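Local coordinates for protein succinate--CoA ligase subunit alpha (Campylobacter jejuni, PDB 6MEL) that forms the alpha subunit of a two-subunit ligase, joining a Rossmann-like CoA binding domain to a second alpha/beta domain of the CoA-ligase family, at residues F54-K62 with I83-K91; G177-G185 with M245-G253. All blocks are in the same frame, centred on the assembly; numbering follows the deposited sequence.

Contact 1 (F54-K62 with I83-K91); sequences FDTVADAVK and IEAADAGIK
Val57 and Ala58, in the first turn of helix 57-64, lie against Ala85 and Ala88 of segment 83-91, the backbones coming nearest where the CA atoms of Ala58 and Ala88 are 4.9 Å apart. The methyl of Ala88 fills the approach: its CB sits 3.7 Å from Val57 CG1 and also faces Ala58 CA. Val57 divides its two branches between neighbours. CG1, anti to the backbone N (chi1 178°), reaches Ala88 and the CG1 of Ile90, whereas CG2 lies 3.6 Å from Glu84 CD. One turn on, Val61 CG2 packs 3.7 Å from Ile90 CD1.

The polar element is Glu84, whose extended chain runs past Val57 to the start of the helix. There Val57 N donates a nearly straight bond to Glu84 OE2 (2.9 Å, 171°), met from above the carboxylate plane. Two waters also donate to OE2, one bridging to Asp55 O and the other accepting from Ala58 N. With three bonds, the oxygen is held against the N-terminal turn, a setting likely to favour its negative charge. Thr56 is the N-cap, its OG1 accepting from Asp59 N at 3.1 Å.

Across from this helix start, the chain leaves helix 78-87 through a Schellman motif at Gly89; in Ile90, just beyond, the end of the side chain comes back toward Val57 and Val61. Ile12 of strand 10-14 meets both Val57 and Ile90 beneath the pair. The arrangement is that of two helices packed side by side on one face of the mainly parallel sheet in a Rossmann-like CoA binding domain.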
ATOM      1  N   PHE A  54     -18.079 -14.176  23.427  1.00 45.82           N
ATOM      2  CA  PHE A  54     -17.449 -15.461  23.460  1.00 42.91           C
ATOM      3  C   PHE A  54     -15.934 -15.295  23.445  1.00 44.14           C
ATOM      4  O   PHE A  54     -15.418 -14.260  22.945  1.00 44.12           O
ATOM      5  CB  PHE A  54     -17.888 -16.272  22.253  1.00 44.11           C
ATOM      6  CG  PHE A  54     -19.371 -16.465  22.158  1.00 47.05           C
ATOM      7  CD1 PHE A  54     -19.988 -17.559  22.773  1.00 52.32           C
ATOM      8  CD2 PHE A  54     -20.154 -15.557  21.477  1.00 47.61           C
ATOM      9  CE1 PHE A  54     -21.369 -17.724  22.702  1.00 51.70           C
ATOM     10  CE2 PHE A  54     -21.531 -15.728  21.391  1.00 48.65           C
ATOM     11  CZ  PHE A  54     -22.135 -16.804  22.005  1.00 49.70           C
ATOM     12  N   ASP A  55     -15.220 -16.318  23.928  1.00 41.39           N
ATOM     13  CA  ASP A  55     -13.761 -16.298  23.901  1.00 44.43           C
ATOM     14  C   ASP A  55     -13.219 -16.593  22.499  1.00 40.65           C
ATOM     15  O   ASP A  55     -12.111 -16.199  22.218  1.00 43.07           O
ATOM     16  CB  ASP A  55     -13.161 -17.298  24.884  1.00 46.47           C
ATOM     17  CG  ASP A  55     -13.404 -16.911  26.337  1.00 50.27           C
ATOM     18  OD1 ASP A  55     -13.218 -15.729  26.696  1.00 51.55           O
ATOM     19  OD2 ASP A  55     -13.815 -17.772  27.063  1.00 53.33           O
ATOM     20  N   THR A  56     -13.959 -17.395  21.717  1.00 40.44           N
ATOM     21  CA  THR A  56     -13.494 -17.993  20.487  1.00 40.42           C
ATOM     22  C   THR A  56     -14.614 -17.914  19.449  1.00 42.63           C
ATOM     23  O   THR A  56     -15.831 -17.949  19.787  1.00 41.64           O
ATOM     24  CB  THR A  56     -13.068 -19.457  20.674  1.00 42.46           C
ATOM     25  OG1 THR A  56     -14.231 -20.233  20.943  1.00 45.03           O
ATOM     26  CG2 THR A  56     -12.090 -19.646  21.810  1.00 44.06           C
ATOM     27  N   VAL A  57     -14.217 -17.828  18.177  1.00 38.75           N
ATOM     28  CA  VAL A  57     -15.202 -17.868  17.109  1.00 40.45           C
ATOM     29  C   VAL A  57     -15.944 -19.211  17.153  1.00 40.22           C
ATOM     30  O   VAL A  57     -17.130 -19.271  16.844  1.00 39.85           O
ATOM     31  CB  VAL A  57     -14.567 -17.637  15.719  1.00 39.70           C
ATOM     32  CG1 VAL A  57     -15.596 -17.718  14.616  1.00 38.72           C
ATOM     33  CG2 VAL A  57     -13.840 -16.291  15.658  1.00 41.22           C
ATOM     34  N   ALA A  58     -15.232 -20.302  17.460  1.00 42.61           N
ATOM     35  CA  ALA A  58     -15.853 -21.639  17.441  1.00 42.42           C
ATOM     36  C   ALA A  58     -17.035 -21.697  18.423  1.00 44.02           C
ATOM     37  O   ALA A  58     -18.079 -22.210  18.059  1.00 45.30           O
ATOM     38  CB  ALA A  58     -14.840 -22.712  17.764  1.00 45.72           C
ATOM     39  N   ASP A  59     -16.864 -21.139  19.627  1.00 44.42           N
ATOM     40  CA  ASP A  59     -17.961 -21.060  20.651  1.00 47.66           C
ATOM     41  C   ASP A  59     -19.124 -20.209  20.138  1.00 47.35           C
ATOM     42  O   ASP A  59     -20.282 -20.585  20.279  1.00 46.46           O
ATOM     43  CB  ASP A  59     -17.468 -20.460  21.970  1.00 52.55           C
ATOM     44  CG  ASP A  59     -16.568 -21.374  22.797  1.00 54.95           C
ATOM     45  OD1 ASP A  59     -16.526 -22.558  22.498  1.00 56.02           O
ATOM     46  OD2 ASP A  59     -15.913 -20.880  23.740  1.00 62.23           O
ATOM     47  N   ALA A  60     -18.808 -19.083  19.486  1.00 42.94           N
ATOM     48  CA  ALA A  60     -19.824 -18.192  18.973  1.00 43.02           C
ATOM     49  C   ALA A  60     -20.638 -18.878  17.873  1.00 45.01           C
ATOM     50  O   ALA A  60     -21.868 -18.740  17.816  1.00 44.14           O
ATOM     51  CB  ALA A  60     -19.196 -16.923  18.446  1.00 41.95           C
ATOM     52  N   VAL A  61     -19.955 -19.581  16.966  1.00 45.40           N
ATOM     53  CA  VAL A  61     -20.631 -20.228  15.830  1.00 47.48           C
ATOM     54  C   VAL A  61     -21.547 -21.375  16.343  1.00 50.17           C
ATOM     55  O   VAL A  61     -22.646 -21.573  15.848  1.00 50.76           O
ATOM     56  CB  VAL A  61     -19.599 -20.727  14.805  1.00 46.53           C
ATOM     57  CG1 VAL A  61     -20.179 -21.807  13.897  1.00 49.38           C
ATOM     58  CG2 VAL A  61     -19.048 -19.564  13.996  1.00 47.79           C
ATOM     59  N   LYS A  62     -21.077 -22.141  17.326  1.00 51.39           N
ATOM     60  CA  LYS A  62     -21.866 -23.215  17.937  1.00 57.46           C
ATOM     61  C   LYS A  62     -23.148 -22.649  18.594  1.00 58.02           C
ATOM     62  O   LYS A  62     -24.228 -23.200  18.391  1.00 54.57           O
ATOM     63  CB  LYS A  62     -20.995 -23.977  18.936  1.00 62.61           C
ATOM     64  CG  LYS A  62     -21.710 -25.084  19.704  1.00 71.75           C
ATOM     65  CD  LYS A  62     -20.769 -26.100  20.353  1.00 79.47           C
ATOM     66  CE  LYS A  62     -20.138 -25.627  21.652  1.00 82.07           C
ATOM     67  NZ  LYS A  62     -20.304 -26.651  22.715  1.00 86.36           N
ATOM     68  N   ILE A  83      -7.798 -16.746  10.044  1.00 33.68           N
ATOM     69  CA  ILE A  83      -7.587 -18.188  10.137  1.00 34.96           C
ATOM     70  C   ILE A  83      -8.595 -18.798  11.128  1.00 35.53           C
ATOM     71  O   ILE A  83      -9.157 -19.807  10.835  1.00 34.45           O
ATOM     72  CB  ILE A  83      -6.125 -18.499  10.508  1.00 34.44           C
ATOM     73  CG1 ILE A  83      -5.211 -18.199   9.312  1.00 33.67           C
ATOM     74  CG2 ILE A  83      -5.959 -19.940  10.978  1.00 34.87           C
ATOM     75  CD1 ILE A  83      -3.735 -18.261   9.649  1.00 35.45           C
ATOM     76  N   GLU A  84      -8.786 -18.177  12.293  1.00 34.53           N
ATOM     77  CA  GLU A  84      -9.741 -18.645  13.285  1.00 37.58           C
ATOM     78  C   GLU A  84     -11.170 -18.736  12.704  1.00 36.70           C
ATOM     79  O   GLU A  84     -11.880 -19.722  12.865  1.00 37.33           O
ATOM     80  CB  GLU A  84      -9.733 -17.687  14.474  1.00 37.63           C
ATOM     81  CG  GLU A  84     -10.641 -18.147  15.608  1.00 38.56           C
ATOM     82  CD  GLU A  84     -10.612 -17.298  16.859  1.00 40.72           C
ATOM     83  OE1 GLU A  84      -9.918 -16.196  16.871  1.00 41.56           O
ATOM     84  OE2 GLU A  84     -11.322 -17.691  17.810  1.00 40.22           O
ATOM     85  N   ALA A  85     -11.586 -17.694  12.000  1.00 37.03           N
ATOM     86  CA  ALA A  85     -12.884 -17.651  11.359  1.00 36.67           C
ATOM     87  C   ALA A  85     -13.030 -18.794  10.357  1.00 36.99           C
ATOM     88  O   ALA A  85     -14.057 -19.481  10.355  1.00 35.53           O
ATOM     89  CB  ALA A  85     -13.098 -16.312  10.692  1.00 35.84           C
ATOM     90  N   ALA A  86     -12.004 -18.999   9.528  1.00 35.05           N
ATOM     91  CA  ALA A  86     -12.046 -20.032   8.532  1.00 36.03           C
ATOM     92  C   ALA A  86     -12.094 -21.408   9.201  1.00 36.54           C
ATOM     93  O   ALA A  86     -12.846 -22.292   8.746  1.00 36.52           O
ATOM     94  CB  ALA A  86     -10.874 -19.924   7.596  1.00 35.49           C
ATOM     95  N   ASP A  87     -11.305 -21.581  10.252  1.00 37.27           N
ATOM     96  CA  ASP A  87     -11.289 -22.846  10.992  1.00 39.89           C
ATOM     97  C   ASP A  87     -12.669 -23.172  11.585  1.00 40.52           C
ATOM     98  O   ASP A  87     -13.060 -24.307  11.634  1.00 39.13           O
ATOM     99  CB  ASP A  87     -10.238 -22.873  12.100  1.00 39.22           C
ATOM    100  CG  ASP A  87      -9.857 -24.297  12.475  1.00 41.46           C
ATOM    101  OD1 ASP A  87      -9.203 -24.956  11.620  1.00 39.51           O
ATOM    102  OD2 ASP A  87     -10.206 -24.728  13.622  1.00 41.24           O
ATOM    103  N   ALA A  88     -13.421 -22.163  12.012  1.00 42.14           N
ATOM    104  CA  ALA A  88     -14.716 -22.398  12.689  1.00 42.21           C
ATOM    105  C   ALA A  88     -15.881 -22.605  11.709  1.00 42.77           C
ATOM    106  O   ALA A  88     -16.988 -22.837  12.159  1.00 44.00           O
ATOM    107  CB  ALA A  88     -15.041 -21.203  13.558  1.00 43.04           C
ATOM    108  N   GLY A  89     -15.682 -22.388  10.407  1.00 40.82           N
ATOM    109  CA  GLY A  89     -16.787 -22.552   9.422  1.00 41.30           C
ATOM    110  C   GLY A  89     -17.447 -21.235   8.991  1.00 43.61           C
ATOM    111  O   GLY A  89     -18.457 -21.260   8.269  1.00 42.87           O
ATOM    112  N   ILE A  90     -16.870 -20.073   9.333  1.00 38.08           N
ATOM    113  CA  ILE A  90     -17.353 -18.814   8.748  1.00 37.79           C
ATOM    114  C   ILE A  90     -17.236 -18.853   7.218  1.00 38.46           C
ATOM    115  O   ILE A  90     -16.250 -19.330   6.701  1.00 38.04           O
ATOM    116  CB  ILE A  90     -16.614 -17.612   9.354  1.00 38.98           C
ATOM    117  CG1 ILE A  90     -16.870 -17.522  10.858  1.00 39.28           C
ATOM    118  CG2 ILE A  90     -16.988 -16.320   8.639  1.00 38.26           C
ATOM    119  CD1 ILE A  90     -18.331 -17.242  11.230  1.00 41.62           C
ATOM    120  N   LYS A  91     -18.252 -18.318   6.515  1.00 38.46           N
ATOM    121  CA  LYS A  91     -18.305 -18.342   5.053  1.00 41.17           C
ATOM    122  C   LYS A  91     -17.910 -17.000   4.425  1.00 37.80           C
ATOM    123  O   LYS A  91     -17.477 -16.971   3.302  1.00 37.56           O
ATOM    124  CB  LYS A  91     -19.693 -18.768   4.584  1.00 46.48           C
ATOM    125  CG  LYS A  91     -20.037 -20.216   4.950  1.00 54.51           C
ATOM    126  CD  LYS A  91     -18.958 -21.224   4.584  1.00 61.57           C
ATOM    127  CE  LYS A  91     -19.100 -22.569   5.282  1.00 68.36           C
ATOM    128  NZ  LYS A  91     -17.784 -23.253   5.412  1.00 72.40           N
TER
HETATM  129  O   HOH W   1     -10.440 -15.972  19.969  1.00 38.87           O
HETATM  130  O   HOH W   2     -12.149 -20.444  17.532  1.00 42.16           O

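Contact 2 (G177-G185 with M245-G253); sequences GIGGDPIIG and MGHAGAIVG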
ATOM      1  N   GLY A 177     -16.607  -2.455  -0.198  1.00 36.19           N
ATOM      2  CA  GLY A 177     -15.224  -1.985  -0.186  1.00 36.39           C
ATOM      3  C   GLY A 177     -14.297  -3.200  -0.179  1.00 36.97           C
ATOM      4  O   GLY A 177     -14.325  -3.922   0.778  1.00 35.41           O
ATOM      5  N   ILE A 178     -13.508  -3.416  -1.250  1.00 34.86           N
ATOM      6  CA  ILE A 178     -12.707  -4.615  -1.385  1.00 35.89           C
ATOM      7  C   ILE A 178     -11.300  -4.494  -0.774  1.00 34.65           C
ATOM      8  O   ILE A 178     -10.628  -5.516  -0.682  1.00 35.40           O
ATOM      9  CB  ILE A 178     -12.633  -5.078  -2.840  1.00 36.83           C
ATOM     10  CG1 ILE A 178     -11.959  -4.050  -3.750  1.00 38.07           C
ATOM     11  CG2 ILE A 178     -14.020  -5.508  -3.322  1.00 37.62           C
ATOM     12  CD1 ILE A 178     -11.749  -4.547  -5.141  1.00 37.09           C
ATOM     13  N   GLY A 179     -10.862  -3.281  -0.409  1.00 33.07           N
ATOM     14  CA  GLY A 179      -9.651  -3.053   0.327  1.00 34.43           C
ATOM     15  C   GLY A 179      -8.521  -2.474  -0.502  1.00 34.77           C
ATOM     16  O   GLY A 179      -8.462  -2.632  -1.743  1.00 33.38           O
ATOM     17  N   GLY A 180      -7.618  -1.801   0.223  1.00 34.72           N
ATOM     18  CA  GLY A 180      -6.503  -1.052  -0.354  1.00 35.80           C
ATOM     19  C   GLY A 180      -5.145  -1.745  -0.203  1.00 34.64           C
ATOM     20  O   GLY A 180      -4.110  -1.126  -0.426  1.00 36.74           O
ATOM     21  N   ASP A 181      -5.146  -3.016   0.198  1.00 34.49           N
ATOM     22  CA  ASP A 181      -3.906  -3.759   0.438  1.00 34.44           C
ATOM     23  C   ASP A 181      -3.504  -4.539  -0.819  1.00 34.51           C
ATOM     24  O   ASP A 181      -4.276  -4.709  -1.773  1.00 36.16           O
ATOM     25  CB  ASP A 181      -4.059  -4.675   1.652  1.00 35.52           C
ATOM     26  CG  ASP A 181      -3.956  -3.949   2.980  1.00 36.69           C
ATOM     27  OD1 ASP A 181      -3.727  -2.723   2.970  1.00 38.08           O
ATOM     28  OD2 ASP A 181      -4.069  -4.638   4.037  1.00 35.87           O
ATOM     29  N   PRO A 182      -2.252  -5.007  -0.888  1.00 33.93           N
ATOM     30  CA  PRO A 182      -1.773  -5.721  -2.060  1.00 36.18           C
ATOM     31  C   PRO A 182      -2.415  -7.101  -2.234  1.00 34.76           C
ATOM     32  O   PRO A 182      -2.602  -7.552  -3.357  1.00 36.52           O
ATOM     33  CB  PRO A 182      -0.256  -5.877  -1.826  1.00 37.51           C
ATOM     34  CG  PRO A 182       0.086  -5.066  -0.585  1.00 36.70           C
ATOM     35  CD  PRO A 182      -1.213  -4.814   0.128  1.00 36.82           C
ATOM     36  N   ILE A 183      -2.735  -7.748  -1.121  1.00 33.19           N
ATOM     37  CA  ILE A 183      -3.572  -8.966  -1.156  1.00 33.38           C
ATOM     38  C   ILE A 183      -4.920  -8.667  -0.481  1.00 34.66           C
ATOM     39  O   ILE A 183      -4.940  -8.261   0.680  1.00 36.01           O
ATOM     40  CB  ILE A 183      -2.872 -10.127  -0.449  1.00 35.75           C
ATOM     41  CG1 ILE A 183      -1.503 -10.458  -1.037  1.00 37.73           C
ATOM     42  CG2 ILE A 183      -3.773 -11.350  -0.389  1.00 37.53           C
ATOM     43  CD1 ILE A 183      -0.782 -11.548  -0.234  1.00 37.92           C
ATOM     44  N   ILE A 184      -6.011  -8.914  -1.210  1.00 34.25           N
ATOM     45  CA  ILE A 184      -7.345  -8.735  -0.740  1.00 33.83           C
ATOM     46  C   ILE A 184      -8.120  -9.996  -1.084  1.00 34.08           C
ATOM     47  O   ILE A 184      -7.562 -10.948  -1.603  1.00 36.72           O
ATOM     48  CB  ILE A 184      -7.978  -7.471  -1.359  1.00 35.32           C
ATOM     49  CG1 ILE A 184      -7.926  -7.490  -2.887  1.00 37.23           C
ATOM     50  CG2 ILE A 184      -7.337  -6.196  -0.799  1.00 34.78           C
ATOM     51  CD1 ILE A 184      -8.815  -6.457  -3.528  1.00 39.35           C
ATOM     52  N   GLY A 185      -9.403 -10.007  -0.738  1.00 35.45           N
ATOM     53  CA  GLY A 185     -10.234 -11.157  -0.954  1.00 37.28           C
ATOM     54  C   GLY A 185     -11.041 -11.032  -2.228  1.00 37.37           C
ATOM     55  O   GLY A 185     -10.471 -10.912  -3.332  1.00 36.35           O
ATOM     56  N   MET A 245       0.973   5.745  -2.272  1.00 38.79           N
ATOM     57  CA  MET A 245      -0.016   6.805  -2.098  1.00 36.67           C
ATOM     58  C   MET A 245      -1.026   6.400  -1.005  1.00 35.56           C
ATOM     59  O   MET A 245      -2.185   6.021  -1.255  1.00 35.45           O
ATOM     60  CB  MET A 245      -0.679   7.100  -3.438  1.00 37.33           C
ATOM     61  CG  MET A 245       0.365   7.319  -4.579  1.00 42.48           C
ATOM     62  SD  MET A 245       1.541   8.743  -4.291  1.00 47.84           S
ATOM     63  CE  MET A 245       0.271   9.953  -4.528  1.00 38.34           C
ATOM     64  N   GLY A 246      -0.552   6.440   0.236  1.00 35.37           N
ATOM     65  CA  GLY A 246      -1.325   6.088   1.418  1.00 36.86           C
ATOM     66  C   GLY A 246      -1.501   4.584   1.561  1.00 36.03           C
ATOM     67  O   GLY A 246      -0.862   3.937   2.375  1.00 38.35           O
ATOM     68  N   HIS A 247      -2.407   4.017   0.779  1.00 36.73           N
ATOM     69  CA  HIS A 247      -2.667   2.559   0.833  1.00 37.81           C
ATOM     70  C   HIS A 247      -1.416   1.726   0.512  1.00 34.02           C
ATOM     71  O   HIS A 247      -0.702   1.956  -0.492  1.00 34.54           O
ATOM     72  CB  HIS A 247      -3.714   2.187  -0.213  1.00 37.43           C
ATOM     73  CG  HIS A 247      -5.095   2.565   0.142  1.00 38.82           C
ATOM     74  ND1 HIS A 247      -6.041   2.675  -0.825  1.00 36.64           N
ATOM     75  CD2 HIS A 247      -5.700   2.765   1.338  1.00 38.93           C
ATOM     76  CE1 HIS A 247      -7.188   2.975  -0.258  1.00 43.06           C
ATOM     77  NE2 HIS A 247      -7.023   2.997   1.090  1.00 38.84           N
ATOM     78  N   ALA A 248      -1.186   0.664   1.290  1.00 34.49           N
ATOM     79  CA  ALA A 248      -0.054  -0.248   0.993  1.00 34.69           C
ATOM     80  C   ALA A 248      -0.118  -0.741  -0.463  1.00 35.00           C
ATOM     81  O   ALA A 248       0.873  -0.944  -1.060  1.00 34.55           O
ATOM     82  CB  ALA A 248      -0.079  -1.401   1.961  1.00 37.17           C
ATOM     83  N   GLY A 249      -1.318  -0.945  -1.020  1.00 33.66           N
ATOM     84  CA  GLY A 249      -1.432  -1.462  -2.360  1.00 34.22           C
ATOM     85  C   GLY A 249      -1.264  -0.409  -3.445  1.00 34.96           C
ATOM     86  O   GLY A 249      -1.149  -0.742  -4.631  1.00 35.05           O
ATOM     87  N   ALA A 250      -1.237   0.871  -3.070  1.00 36.35           N
ATOM     88  CA  ALA A 250      -1.328   1.929  -4.061  1.00 35.79           C
ATOM     89  C   ALA A 250       0.068   2.401  -4.452  1.00 36.15           C
ATOM     90  O   ALA A 250       0.504   3.476  -4.041  1.00 36.28           O
ATOM     91  CB  ALA A 250      -2.173   3.073  -3.557  1.00 36.42           C
ATOM     92  N   ILE A 251       0.717   1.623  -5.310  1.00 37.30           N
ATOM     93  CA  ILE A 251       2.068   1.907  -5.732  1.00 39.47           C
ATOM     94  C   ILE A 251       2.232   1.383  -7.160  1.00 39.99           C
ATOM     95  O   ILE A 251       1.815   0.274  -7.465  1.00 37.07           O
ATOM     96  CB  ILE A 251       3.102   1.340  -4.739  1.00 41.88           C
ATOM     97  CG1 ILE A 251       4.521   1.600  -5.248  1.00 47.76           C
ATOM     98  CG2 ILE A 251       2.885  -0.139  -4.455  1.00 46.26           C
ATOM     99  CD1 ILE A 251       5.579   1.492  -4.158  1.00 52.31           C
ATOM    100  N   VAL A 252       2.726   2.243  -8.045  1.00 39.25           N
ATOM    101  CA  VAL A 252       2.964   1.884  -9.439  1.00 40.98           C
ATOM    102  C   VAL A 252       4.399   1.347  -9.554  1.00 44.29           C
ATOM    103  O   VAL A 252       5.358   2.120  -9.464  1.00 42.36           O
ATOM    104  CB  VAL A 252       2.750   3.090 -10.363  1.00 41.87           C
ATOM    105  CG1 VAL A 252       3.041   2.740 -11.816  1.00 46.37           C
ATOM    106  CG2 VAL A 252       1.350   3.669 -10.264  1.00 43.20           C
ATOM    107  N   GLY A 253       4.527   0.023  -9.683  1.00 47.17           N
ATOM    108  CA  GLY A 253       5.829  -0.667  -9.875  1.00 51.43           C
ATOM    109  C   GLY A 253       6.195  -0.835 -11.344  1.00 53.80           C
ATOM    110  O   GLY A 253       7.333  -0.756 -11.682  1.00 66.92           O
TER
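Gly180 lies over one face of the His247 ring, its CA 3.9 Å from the ring centroid and 15° off the normal, a CH-pi contact displaced toward the rim of the ring. Lacking a side chain, the glycine can settle this closely. The imidazole is turned to it by a chi1 of -75°, which sets CG beside the backbone N, and its ring is further held by the hydrogen bond of ND1 to Glu209. Gly180 O meanwhile stands 3.3 Å from His247 CB and accepts a bond from Gly249 N (2.9 Å, 142°) in the carbonyl plane. That donor belongs to a type I beta turn, His247 to Ala250, so the bond ties loop 177-185 to this turn. Both loops follow parallel strands of the CoA-ligase domain, 172-177 and 230-235, and lie at the C-terminal ends of those strands.

Beside the bond, the methyl of Ala248 is shared: Pro182 CD and Asp181 OD1 each lie 4.0 Å from its CB. The Asp181 carboxylate has its polar partner in Asn123, with OD1 accepting from that amide. Gly249 O, in turn, is hydrogen-bonded to a basic side chain of a neighbouring subunit.

In the fold
The two contacts follow one another along the chain and belong to different domains: contact 1 lies in the CoA binding domain, contact 2 in the CoA-ligase domain. Their centres are about 27 Å apart and their nearest atoms about 10 Å, so they do not touch. Helix 102-115 touches segments of both: Ala108 and Tyr111 pack on Ile83 of segment 83-91, while Val102, Met105 and Met106 pack on Ile183 of segment 177-185. Their surroundings differ. The centre of contact 1 lies about 21 Å, and that of contact 2 about 12 Å, from the centre of the chain. Contact 1 is untouched by the other subunit, whereas contact 2 is buried and adjoins it.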